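Local coordinates for invasion-associated protein B (Bartonella henselae, PDB 3DTD) that is of unknown molecular function but is probably associated with host-cell invasion by the bacterium, at residues 60-65 and 74-79; 81-86 and 136-141; 123-128 and 150-155. All coordinates share one frame; numbering follows the deposited sequence. Where two conformers were deposited one is given.

Contact 1: 60-65 and 74-79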
ATOM      1  N   VAL C  60       1.402  26.569 -17.694  1.00 41.88           N
ATOM      2  CA  VAL C  60       1.095  27.987 -17.554  1.00 39.43           C
ATOM      3  C   VAL C  60      -0.356  28.180 -17.073  1.00 38.82           C
ATOM      4  O   VAL C  60      -1.240  27.417 -17.447  1.00 42.14           O
ATOM      5  CB  VAL C  60       1.481  28.795 -18.855  1.00 40.55           C
ATOM      6  CG1 VAL C  60       0.896  28.167 -20.092  1.00 51.33           C
ATOM      7  CG2 VAL C  60       1.092  30.253 -18.775  1.00 46.94           C
ATOM      8  N   ALA C  61      -0.570  29.160 -16.197  1.00 38.85           N
ATOM      9  CA  ALA C  61      -1.887  29.471 -15.650  1.00 36.13           C
ATOM     10  C   ALA C  61      -2.100  30.985 -15.583  1.00 39.79           C
ATOM     11  O   ALA C  61      -1.146  31.752 -15.478  1.00 41.43           O
ATOM     12  CB  ALA C  61      -2.060  28.842 -14.267  1.00 32.97           C
ATOM     13  N   MET C  62      -3.356  31.410 -15.662  1.00 38.71           N
ATOM     14  CA  MET C  62      -3.700  32.822 -15.587  1.00 37.27           C
ATOM     15  C   MET C  62      -4.953  32.995 -14.745  1.00 36.75           C
ATOM     16  O   MET C  62      -5.935  32.301 -14.962  1.00 39.05           O
ATOM     17  CB  MET C  62      -3.896  33.411 -16.991  1.00 35.21           C
ATOM     18  CG  MET C  62      -4.365  34.870 -17.006  1.00 44.34           C
ATOM     19  SD  MET C  62      -4.147  35.728 -18.576  1.00 41.24           S
ATOM     20  CE  MET C  62      -2.383  35.988 -18.515  1.00 57.47           C
ATOM     21  N   SER C  63      -4.900  33.908 -13.778  1.00 38.48           N
ATOM     22  CA  SER C  63      -6.051  34.231 -12.937  1.00 39.80           C
ATOM     23  C   SER C  63      -6.233  35.743 -12.893  1.00 42.59           C
ATOM     24  O   SER C  63      -5.266  36.482 -12.712  1.00 44.06           O
ATOM     25  CB  SER C  63      -5.875  33.663 -11.528  1.00 38.57           C
ATOM     26  OG  SER C  63      -7.118  33.587 -10.847  1.00 44.80           O
ATOM     27  N   VAL C  64      -7.476  36.193 -13.055  1.00 43.01           N
ATOM     28  CA  VAL C  64      -7.769  37.599 -13.332  1.00 42.90           C
ATOM     29  C   VAL C  64      -9.046  38.085 -12.624  1.00 42.41           C
ATOM     30  O   VAL C  64     -10.038  37.359 -12.553  1.00 39.93           O
ATOM     31  CB  VAL C  64      -7.771  37.844 -14.884  1.00 45.63           C
ATOM     32  CG1 VAL C  64      -8.985  38.624 -15.369  1.00 47.44           C
ATOM     33  CG2 VAL C  64      -6.463  38.485 -15.328  1.00 50.37           C
ATOM     34  N   VAL C  65      -8.986  39.295 -12.062  1.00 43.82           N
ATOM     35  CA  VAL C  65     -10.148  39.951 -11.457  1.00 44.96           C
ATOM     36  C   VAL C  65     -10.462  41.283 -12.134  1.00 46.88           C
ATOM     37  O   VAL C  65      -9.588  41.904 -12.743  1.00 44.42           O
ATOM     38  CB  VAL C  65      -9.993  40.184  -9.918  1.00 45.12           C
ATOM     39  CG1 VAL C  65      -9.981  38.868  -9.167  1.00 47.83           C
ATOM     40  CG2 VAL C  65      -8.746  41.012  -9.590  1.00 43.53           C
ATOM     41  N   GLY C  74      -4.268  40.681 -12.218  1.00 44.89           N
ATOM     42  CA  GLY C  74      -4.118  39.390 -11.562  1.00 42.71           C
ATOM     43  C   GLY C  74      -2.733  38.797 -11.704  1.00 43.67           C
ATOM     44  O   GLY C  74      -1.733  39.515 -11.665  1.00 43.20           O
ATOM     45  N   ASN C  75      -2.678  37.479 -11.879  1.00 43.32           N
ATOM     46  CA  ASN C  75      -1.409  36.759 -11.919  1.00 40.36           C
ATOM     47  C   ASN C  75      -1.293  35.736 -13.033  1.00 39.10           C
ATOM     48  O   ASN C  75      -2.241  35.015 -13.345  1.00 40.14           O
ATOM     49  CB  ASN C  75      -1.132  36.082 -10.571  1.00 41.39           C
ATOM     50  CG  ASN C  75      -0.817  37.079  -9.470  1.00 47.44           C
ATOM     51  OD1 ASN C  75       0.140  37.851  -9.566  1.00 50.46           O
ATOM     52  ND2 ASN C  75      -1.624  37.069  -8.417  1.00 49.85           N
ATOM     53  N   LEU C  76      -0.102  35.681 -13.613  1.00 36.79           N
ATOM     54  CA  LEU C  76       0.270  34.663 -14.567  1.00 38.64           C
ATOM     55  C   LEU C  76       1.266  33.721 -13.891  1.00 38.29           C
ATOM     56  O   LEU C  76       2.225  34.172 -13.272  1.00 39.37           O
ATOM     57  CB  LEU C  76       0.888  35.325 -15.802  1.00 40.60           C
ATOM     58  CG  LEU C  76       1.495  34.497 -16.934  1.00 47.81           C
ATOM     59  CD1 LEU C  76       0.425  33.786 -17.731  1.00 52.51           C
ATOM     60  CD2 LEU C  76       2.311  35.404 -17.836  1.00 43.77           C
ATOM     61  N   THR C  77       1.021  32.418 -13.989  1.00 39.23           N
ATOM     62  CA  THR C  77       1.942  31.413 -13.467  1.00 39.30           C
ATOM     63  C   THR C  77       2.717  30.808 -14.633  1.00 40.66           C
ATOM     64  O   THR C  77       2.120  30.297 -15.572  1.00 41.51           O
ATOM     65  CB  THR C  77       1.208  30.308 -12.677  1.00 41.31           C
ATOM     66  OG1 THR C  77       0.364  30.903 -11.682  1.00 45.21           O
ATOM     67  CG2 THR C  77       2.202  29.379 -11.991  1.00 38.71           C
ATOM     68  N   VAL C  78       4.044  30.900 -14.572  1.00 41.56           N
ATOM     69  CA  VAL C  78       4.933  30.392 -15.627  1.00 39.63           C
ATOM     70  C   VAL C  78       5.803  29.253 -15.058  1.00 40.72           C
ATOM     71  O   VAL C  78       5.850  29.081 -13.837  1.00 39.47           O
ATOM     72  CB  VAL C  78       5.795  31.543 -16.279  1.00 39.17           C
ATOM     73  CG1 VAL C  78       4.905  32.598 -16.941  1.00 38.77           C
ATOM     74  CG2 VAL C  78       6.742  32.182 -15.278  1.00 36.29           C
ATOM     75  N   PRO C  79       6.464  28.453 -15.927  1.00 40.77           N
ATOM     76  CA  PRO C  79       7.304  27.352 -15.426  1.00 40.58           C
ATOM     77  C   PRO C  79       8.520  27.760 -14.588  1.00 39.48           C
ATOM     78  O   PRO C  79       8.918  28.921 -14.575  1.00 40.72           O
ATOM     79  CB  PRO C  79       7.796  26.663 -16.710  1.00 39.27           C
ATOM     80  CG  PRO C  79       6.886  27.102 -17.770  1.00 39.69           C
ATOM     81  CD  PRO C  79       6.442  28.474 -17.402  1.00 38.10           C
TER
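With CG anti to the backbone N in both Met-62 (chi1 176°) and Leu-76 (chi1 174°), two long apolar chains rise from the same face of an antiparallel beta hairpin. Met-62 then bends at its last torsion (chi3 -75°), so that the two chains cross obliquely and Met-62 CE meets Leu-76 CD1 at 3.7 Å. Val-60 CG2, itself anti to its backbone N, reaches that same CD1 methyl from its own strand, also at 3.7 Å. Flexible Met and Leu and branched Val suit this buried face, which is covered by Leu-131 and Leu-133 of strand 130-136.

Two hydrogen-bonded pairs, Ala-61 with Thr-77 and Ser-63 with Asn-75, join the strands, which run almost exactly antiparallel. Small or polar residues fit their partly exposed face: Ala-61 CB leaves room for Thr-77 CB, 3.9 Å away. At the non-hydrogen-bonded pair Val-64 with Gly-74, glycine is needed, because a CB there would collide with Ser-63 O. The four bonds meet their acceptors differently. Ala-61 N lies on a lone pair of Thr-77 O, both bonds of the Ser-63 pair run nearly along C=O, and Thr-77 N, 2.7 Å from Ala-61 O, approaches from above that carbonyl's plane.

Contact 2: 81-86 and 136-141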
ATOM      1  N   GLY C  81      12.652  27.476 -13.902  1.00 38.07           N
ATOM      2  CA  GLY C  81      13.806  27.505 -14.803  1.00 38.91           C
ATOM      3  C   GLY C  81      13.879  28.730 -15.696  1.00 40.15           C
ATOM      4  O   GLY C  81      14.695  28.781 -16.621  1.00 40.96           O
ATOM      5  N   ILE C  82      13.029  29.714 -15.413  1.00 38.81           N
ATOM      6  CA  ILE C  82      12.983  30.964 -16.178  1.00 38.79           C
ATOM      7  C   ILE C  82      13.902  31.998 -15.531  1.00 39.55           C
ATOM      8  O   ILE C  82      13.863  32.194 -14.315  1.00 41.67           O
ATOM      9  CB  ILE C  82      11.517  31.516 -16.293  1.00 38.33           C
ATOM     10  CG1 ILE C  82      10.589  30.495 -16.967  1.00 35.78           C
ATOM     11  CG2 ILE C  82      11.459  32.866 -17.024  1.00 36.27           C
ATOM     12  CD1 ILE C  82      11.091  29.949 -18.291  1.00 40.11           C
ATOM     13  N   LEU C  83      14.731  32.635 -16.358  1.00 41.38           N
ATOM     14  CA  LEU C  83      15.612  33.723 -15.934  1.00 41.31           C
ATOM     15  C   LEU C  83      14.817  34.913 -15.414  1.00 43.06           C
ATOM     16  O   LEU C  83      14.146  35.625 -16.160  1.00 45.18           O
ATOM     17  CB  LEU C  83      16.560  34.138 -17.064  1.00 42.75           C
ATOM     18  CG  LEU C  83      17.676  35.139 -16.755  1.00 46.77           C
ATOM     19  CD1 LEU C  83      18.545  34.669 -15.603  1.00 46.55           C
ATOM     20  CD2 LEU C  83      18.518  35.331 -17.984  1.00 48.93           C
ATOM     21  N   VAL C  84      14.924  35.099 -14.108  1.00 44.85           N
ATOM     22  CA  VAL C  84      14.130  36.033 -13.329  1.00 46.05           C
ATOM     23  C   VAL C  84      14.503  37.508 -13.559  1.00 49.71           C
ATOM     24  O   VAL C  84      13.665  38.407 -13.391  1.00 49.58           O
ATOM     25  CB  VAL C  84      14.223  35.600 -11.833  1.00 47.94           C
ATOM     26  CG1 VAL C  84      14.728  36.699 -10.918  1.00 44.84           C
ATOM     27  CG2 VAL C  84      12.925  34.937 -11.369  1.00 43.33           C
ATOM     28  N   SER C  85      15.750  37.729 -13.977  1.00 51.98           N
ATOM     29  CA  SER C  85      16.280  39.074 -14.192  0.50 53.13           C
ATOM     30  C   SER C  85      15.828  39.671 -15.524  1.00 54.92           C
ATOM     31  O   SER C  85      15.809  40.892 -15.694  1.00 56.81           O
ATOM     32  CB  SER C  85      17.811  39.075 -14.090  0.50 54.01           C
ATOM     33  OG  SER C  85      18.396  38.131 -14.972  0.50 40.92           O
ATOM     34  N   LYS C  86      15.460  38.804 -16.463  1.00 54.73           N
ATOM     35  CA  LYS C  86      14.973  39.224 -17.775  1.00 54.75           C
ATOM     36  C   LYS C  86      13.438  39.203 -17.802  1.00 55.14           C
ATOM     37  O   LYS C  86      12.824  38.386 -17.104  1.00 54.11           O
ATOM     38  CB  LYS C  86      15.582  38.345 -18.873  1.00 55.32           C
ATOM     39  CG  LYS C  86      17.070  38.617 -19.098  1.00 63.29           C
ATOM     40  CD  LYS C  86      17.565  38.084 -20.435  1.00 78.33           C
ATOM     41  CE  LYS C  86      17.426  39.117 -21.549  1.00 85.85           C
ATOM     42  NZ  LYS C  86      18.387  40.250 -21.389  1.00 90.34           N
ATOM     43  N   THR C 136      12.997  34.273 -20.976  1.00 46.07           N
ATOM     44  CA  THR C 136      14.356  33.756 -21.106  1.00 45.18           C
ATOM     45  C   THR C 136      14.578  32.607 -20.117  1.00 45.55           C
ATOM     46  O   THR C 136      14.217  32.708 -18.945  1.00 44.57           O
ATOM     47  CB  THR C 136      15.399  34.879 -20.863  1.00 45.92           C
ATOM     48  OG1 THR C 136      15.029  36.050 -21.603  1.00 48.52           O
ATOM     49  CG2 THR C 136      16.786  34.440 -21.291  1.00 42.10           C
ATOM     50  N   ILE C 137      15.158  31.514 -20.601  1.00 44.98           N
ATOM     51  CA  ILE C 137      15.509  30.372 -19.759  1.00 46.74           C
ATOM     52  C   ILE C 137      16.837  30.635 -19.042  1.00 47.88           C
ATOM     53  O   ILE C 137      17.801  31.088 -19.663  1.00 46.29           O
ATOM     54  CB  ILE C 137      15.590  29.062 -20.593  1.00 47.58           C
ATOM     55  CG1 ILE C 137      14.287  28.842 -21.374  1.00 45.71           C
ATOM     56  CG2 ILE C 137      15.884  27.850 -19.703  1.00 47.00           C
ATOM     57  CD1 ILE C 137      14.347  27.722 -22.399  1.00 46.42           C
ATOM     58  N   ALA C 138      16.870  30.377 -17.735  1.00 49.70           N
ATOM     59  CA  ALA C 138      18.109  30.450 -16.959  1.00 52.06           C
ATOM     60  C   ALA C 138      18.931  29.187 -17.190  1.00 55.33           C
ATOM     61  O   ALA C 138      18.852  28.217 -16.433  1.00 59.19           O
ATOM     62  CB  ALA C 138      17.822  30.648 -15.489  1.00 43.66           C
ATOM     63  N   ALA C 139      19.708  29.221 -18.265  1.00 57.94           N
ATOM     64  CA  ALA C 139      20.505  28.098 -18.723  1.00 61.28           C
ATOM     65  C   ALA C 139      21.733  28.687 -19.415  1.00 65.96           C
ATOM     66  O   ALA C 139      21.713  29.875 -19.765  1.00 65.64           O
ATOM     67  CB  ALA C 139      19.687  27.247 -19.692  1.00 59.09           C
ATOM     68  N   PRO C 140      22.823  27.894 -19.571  1.00 70.44           N
ATOM     69  CA  PRO C 140      23.974  28.361 -20.354  1.00 69.81           C
ATOM     70  C   PRO C 140      23.587  28.793 -21.769  1.00 67.10           C
ATOM     71  O   PRO C 140      22.991  28.016 -22.519  1.00 65.49           O
ATOM     72  CB  PRO C 140      24.887  27.132 -20.396  1.00 72.19           C
ATOM     73  CG  PRO C 140      24.556  26.387 -19.164  1.00 73.47           C
ATOM     74  CD  PRO C 140      23.077  26.557 -18.996  1.00 71.36           C
ATOM     75  N   GLY C 141      23.908  30.037 -22.107  1.00 64.76           N
ATOM     76  CA  GLY C 141      23.540  30.616 -23.399  1.00 65.76           C
ATOM     77  C   GLY C 141      22.319  31.518 -23.321  1.00 66.04           C
ATOM     78  O   GLY C 141      22.102  32.348 -24.208  1.00 65.80           O
TER
HETATM   79  O   HOH W   1      12.700  35.593 -18.675  1.00 27.70           O
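Thr-136 O is the best-held acceptor: one short, rather bent hydrogen bond grips it, from Leu-83 N at 2.6 Å, with the donor in the carbonyl plane. A CA-H...O contact from Ile-82 adds a weaker second hold. The bond belongs to a single beta bridge between Ile-82 and Ile-137, joining the loop that leads into strand 88-92 to the loop that leaves strand 130-136. The bridge's other bond runs from Ala-138 N to Gly-81 O at 2.9 Å, its donor standing above the carbonyl plane. Glycine suits position 81 because its backbone angles would jam a CB against the preceding carbonyl.

One water extends the polar join beyond the bridge. It accepts from Thr-136 N at 2.7 Å and is bonded to Leu-83 O, tying together backbone groups that do not bond directly.

Beside these bonds, Leu-83 CG is anti to the backbone N (chi1 -172°), which lays the side chain alongside that of Thr-136, both pointing the same way, with CD2 3.8 Å from Thr-136 CG2. Its CB also packs on the CB methyl of Ala-138, the central residue of an inverse gamma turn; so small a side chain can lie close to the Leu-83 backbone. Ile-82 and Ile-137 point away overall, though each CG2 still touches a carbonyl oxygen of the other segment, and both rest on Leu-145 of strand 144-151, so branched apolar chains suit them.

The join also lies at a subunit interface: Ile-82 O is hydrogen-bonded to Thr-105 OG1 of a third subunit, and Ala-138 packs on that same threonine. At the exposed end, the aliphatic part of Lys-86 crosses Thr-136 obliquely; bends at chi3 and chi4 turn its end away, while CD remains 3.5 Å from Thr-136 OG1.

Contact 3: 123-128 and 150-155. With GOL (glycerol), chain P.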
ATOM      1  N   ALA C 123      -9.465  45.327 -24.533  1.00 46.29           N
ATOM      2  CA  ALA C 123     -10.118  45.282 -25.847  1.00 47.43           C
ATOM      3  C   ALA C 123      -9.410  44.363 -26.854  1.00 46.69           C
ATOM      4  O   ALA C 123     -10.067  43.705 -27.663  1.00 50.87           O
ATOM      5  CB  ALA C 123     -10.263  46.694 -26.416  1.00 46.47           C
ATOM      6  N   ALA C 124      -8.079  44.321 -26.790  1.00 45.39           N
ATOM      7  CA  ALA C 124      -7.272  43.438 -27.634  1.00 43.55           C
ATOM      8  C   ALA C 124      -7.437  41.979 -27.233  1.00 44.34           C
ATOM      9  O   ALA C 124      -7.487  41.103 -28.094  1.00 46.26           O
ATOM     10  CB  ALA C 124      -5.802  43.844 -27.584  1.00 41.59           C
ATOM     11  N   LEU C 125      -7.521  41.738 -25.924  1.00 44.84           N
ATOM     12  CA  LEU C 125      -7.772  40.411 -25.349  1.00 44.49           C
ATOM     13  C   LEU C 125      -9.126  39.836 -25.778  1.00 44.56           C
ATOM     14  O   LEU C 125      -9.240  38.636 -26.030  1.00 43.64           O
ATOM     15  CB  LEU C 125      -7.703  40.483 -23.817  1.00 43.18           C
ATOM     16  CG  LEU C 125      -6.545  39.999 -22.929  1.00 44.78           C
ATOM     17  CD1 LEU C 125      -5.274  39.592 -23.660  1.00 39.85           C
ATOM     18  CD2 LEU C 125      -6.253  41.033 -21.855  1.00 39.38           C
ATOM     19  N   ARG C 126     -10.138  40.702 -25.854  1.00 45.34           N
ATOM     20  CA  ARG C 126     -11.489  40.320 -26.286  1.00 44.71           C
ATOM     21  C   ARG C 126     -11.540  39.903 -27.751  1.00 44.87           C
ATOM     22  O   ARG C 126     -12.296  39.007 -28.113  1.00 47.80           O
ATOM     23  CB  ARG C 126     -12.485  41.459 -26.057  1.00 43.34           C
ATOM     24  CG  ARG C 126     -12.509  42.006 -24.651  1.00 40.01           C
ATOM     25  CD  ARG C 126     -13.531  43.108 -24.506  1.00 28.69           C
ATOM     26  NE  ARG C 126     -14.760  42.548 -23.969  1.00 41.85           N
ATOM     27  CZ  ARG C 126     -15.254  42.830 -22.771  1.00 38.75           C
ATOM     28  NH1 ARG C 126     -14.654  43.708 -21.975  1.00 43.56           N
ATOM     29  NH2 ARG C 126     -16.367  42.241 -22.380  1.00 25.49           N
ATOM     30  N   ALA C 127     -10.727  40.552 -28.581  1.00 45.54           N
ATOM     31  CA  ALA C 127     -10.689  40.276 -30.018  1.00 48.41           C
ATOM     32  C   ALA C 127      -9.633  39.241 -30.414  1.00 48.78           C
ATOM     33  O   ALA C 127      -9.604  38.786 -31.559  1.00 51.67           O
ATOM     34  CB  ALA C 127     -10.480  41.578 -30.801  1.00 48.14           C
ATOM     35  N   GLY C 128      -8.779  38.866 -29.468  1.00 47.25           N
ATOM     36  CA  GLY C 128      -7.647  37.984 -29.752  1.00 42.82           C
ATOM     37  C   GLY C 128      -7.939  36.502 -29.658  1.00 41.28           C
ATOM     38  O   GLY C 128      -8.985  36.100 -29.154  1.00 42.06           O
ATOM     39  N   VAL C 150      -1.520  31.676 -23.656  1.00 39.61           N
ATOM     40  CA  VAL C 150      -2.812  31.447 -23.022  1.00 35.68           C
ATOM     41  C   VAL C 150      -3.877  31.594 -24.114  1.00 37.29           C
ATOM     42  O   VAL C 150      -3.894  32.589 -24.835  1.00 36.85           O
ATOM     43  CB  VAL C 150      -3.068  32.436 -21.846  1.00 35.21           C
ATOM     44  CG1 VAL C 150      -4.434  32.205 -21.220  1.00 29.06           C
ATOM     45  CG2 VAL C 150      -1.988  32.299 -20.779  1.00 32.12           C
ATOM     46  N   GLN C 151      -4.736  30.587 -24.256  1.00 37.74           N
ATOM     47  CA  GLN C 151      -5.805  30.621 -25.252  1.00 36.05           C
ATOM     48  C   GLN C 151      -6.934  31.523 -24.768  1.00 36.79           C
ATOM     49  O   GLN C 151      -7.344  31.445 -23.608  1.00 36.06           O
ATOM     50  CB  GLN C 151      -6.324  29.216 -25.537  1.00 35.04           C
ATOM     51  CG  GLN C 151      -5.293  28.266 -26.112  1.00 36.08           C
ATOM     52  CD  GLN C 151      -5.857  26.884 -26.362  1.00 39.49           C
ATOM     53  OE1 GLN C 151      -6.454  26.626 -27.404  1.00 44.44           O
ATOM     54  NE2 GLN C 151      -5.663  25.982 -25.404  1.00 37.82           N
ATOM     55  N   LEU C 152      -7.429  32.376 -25.662  1.00 39.39           N
ATOM     56  CA  LEU C 152      -8.373  33.432 -25.294  1.00 37.02           C
ATOM     57  C   LEU C 152      -9.835  33.162 -25.666  1.00 35.97           C
ATOM     58  O   LEU C 152     -10.679  34.041 -25.514  1.00 39.71           O
ATOM     59  CB  LEU C 152      -7.917  34.781 -25.874  1.00 35.03           C
ATOM     60  CG  LEU C 152      -6.548  35.319 -25.443  1.00 35.01           C
ATOM     61  CD1 LEU C 152      -6.163  36.519 -26.301  1.00 34.24           C
ATOM     62  CD2 LEU C 152      -6.506  35.672 -23.949  1.00 30.39           C
ATOM     63  N   ASN C 153     -10.134  31.957 -26.149  1.00 39.16           N
ATOM     64  CA  ASN C 153     -11.511  31.586 -26.484  1.00 38.07           C
ATOM     65  C   ASN C 153     -12.409  31.575 -25.248  1.00 39.06           C
ATOM     66  O   ASN C 153     -12.238  30.753 -24.346  1.00 39.34           O
ATOM     67  CB  ASN C 153     -11.575  30.237 -27.208  1.00 41.24           C
ATOM     68  CG  ASN C 153     -12.984  29.887 -27.665  1.00 44.16           C
ATOM     69  OD1 ASN C 153     -13.698  29.141 -26.997  1.00 50.41           O
ATOM     70  ND2 ASN C 153     -13.396  30.447 -28.794  1.00 50.34           N
ATOM     71  N   GLY C 154     -13.343  32.520 -25.209  1.00 36.66           N
ATOM     72  CA  GLY C 154     -14.250  32.665 -24.085  1.00 30.90           C
ATOM     73  C   GLY C 154     -13.900  33.800 -23.137  1.00 34.38           C
ATOM     74  O   GLY C 154     -14.618  34.018 -22.163  1.00 37.82           O
ATOM     75  N   PHE C 155     -12.808  34.516 -23.420  1.00 36.46           N
ATOM     76  CA  PHE C 155     -12.344  35.626 -22.575  1.00 38.38           C
ATOM     77  C   PHE C 155     -13.386  36.730 -22.473  1.00 41.06           C
ATOM     78  O   PHE C 155     -13.699  37.193 -21.375  1.00 42.01           O
ATOM     79  CB  PHE C 155     -11.016  36.208 -23.091  1.00 38.77           C
ATOM     80  CG  PHE C 155     -10.391  37.234 -22.172  1.00 41.51           C
ATOM     81  CD1 PHE C 155      -9.369  36.867 -21.300  1.00 43.52           C
ATOM     82  CD2 PHE C 155     -10.802  38.572 -22.196  1.00 41.35           C
ATOM     83  CE1 PHE C 155      -8.782  37.806 -20.447  1.00 43.99           C
ATOM     84  CE2 PHE C 155     -10.232  39.513 -21.346  1.00 39.55           C
ATOM     85  CZ  PHE C 155      -9.218  39.130 -20.470  1.00 42.33           C
TER
HETATM   86  C1  GOL P 194     -15.221  35.284 -26.224  1.00 54.36           C
HETATM   87  O1  GOL P 194     -16.432  34.632 -25.917  1.00 46.32           O
HETATM   88  C2  GOL P 194     -14.612  34.883 -27.568  1.00 63.58           C
HETATM   89  O2  GOL P 194     -14.784  33.508 -27.844  1.00 60.33           O
HETATM   90  C3  GOL P 194     -13.124  35.230 -27.579  1.00 53.60           C
HETATM   91  O3  GOL P 194     -12.855  36.328 -26.730  1.00 46.38           O
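Apolar packing carries this buried contact, and Leu-125 is its hub. Its CB lies over one face of the Phe-155 ring in a CH-pi contact, 4.0 Å from the ring centroid and 23° off the normal, displaced toward the rim. CG follows, over the rim near CZ, while CD2 reaches past the ring, touching CZ. The other methyl, CD1, turns to Leu-152 CD2 at 4.1 Å, where the two leucines cross at about a right angle. Leu-152 has CG beside its backbone N (chi1 -60°), and its CD1 fits against the helix end, 3.7 Å from Leu-125 O. Gly-128 suits the position beside that methyl, since a CB would press tightly on it.

The contact sets the end of helix 119-127 against the turn linking strand 144-151 to helix 155-168. This is a type II beta turn from Leu-152 to Phe-155, closed by Phe-155 N on Leu-152 O. Gly-154 is both its third residue, where the positive phi suits glycine, and the N-cap of the following helix. Phe-155, with CG anti to its backbone N (chi1 -173°), turns its ring back toward Leu-125 and also meets Trp-32 edge-to-face.

Polar links lie at the border. Arg-126 NE is hydrogen-bonded to Ser-156 OG, tying one helix to the start of the other. A glycerol, probably from the crystallisation liquor, spans the same two parts: its O3 donates to Arg-126 O at 3.1 Å, while Gly-154 N gives its O2 a weak bond.

Overall arrangement
The centre of contact 1 lies about 4 Å from the chain centre, in the hairpin of strands 58-66 and 72-78 within the larger antiparallel sheet. The other two contacts involve the smaller sheet: contact 2 joins loops flanking its strands, whereas contact 3 packs helix 119-127 against the turn that follows strand 144-151. Along the chain, contact 1 closes before either opens, and the segments of contacts 2 and 3 alternate. Centres of contacts 1 and 3 are about 14 Å apart, yet they touch: Val-150 CG2 packs on Val-60 and Leu-76, linking the two sheets. Contact 2, its centre about 28 Å from that of contact 3 and about 21 Å from the chain centre, meets a third subunit.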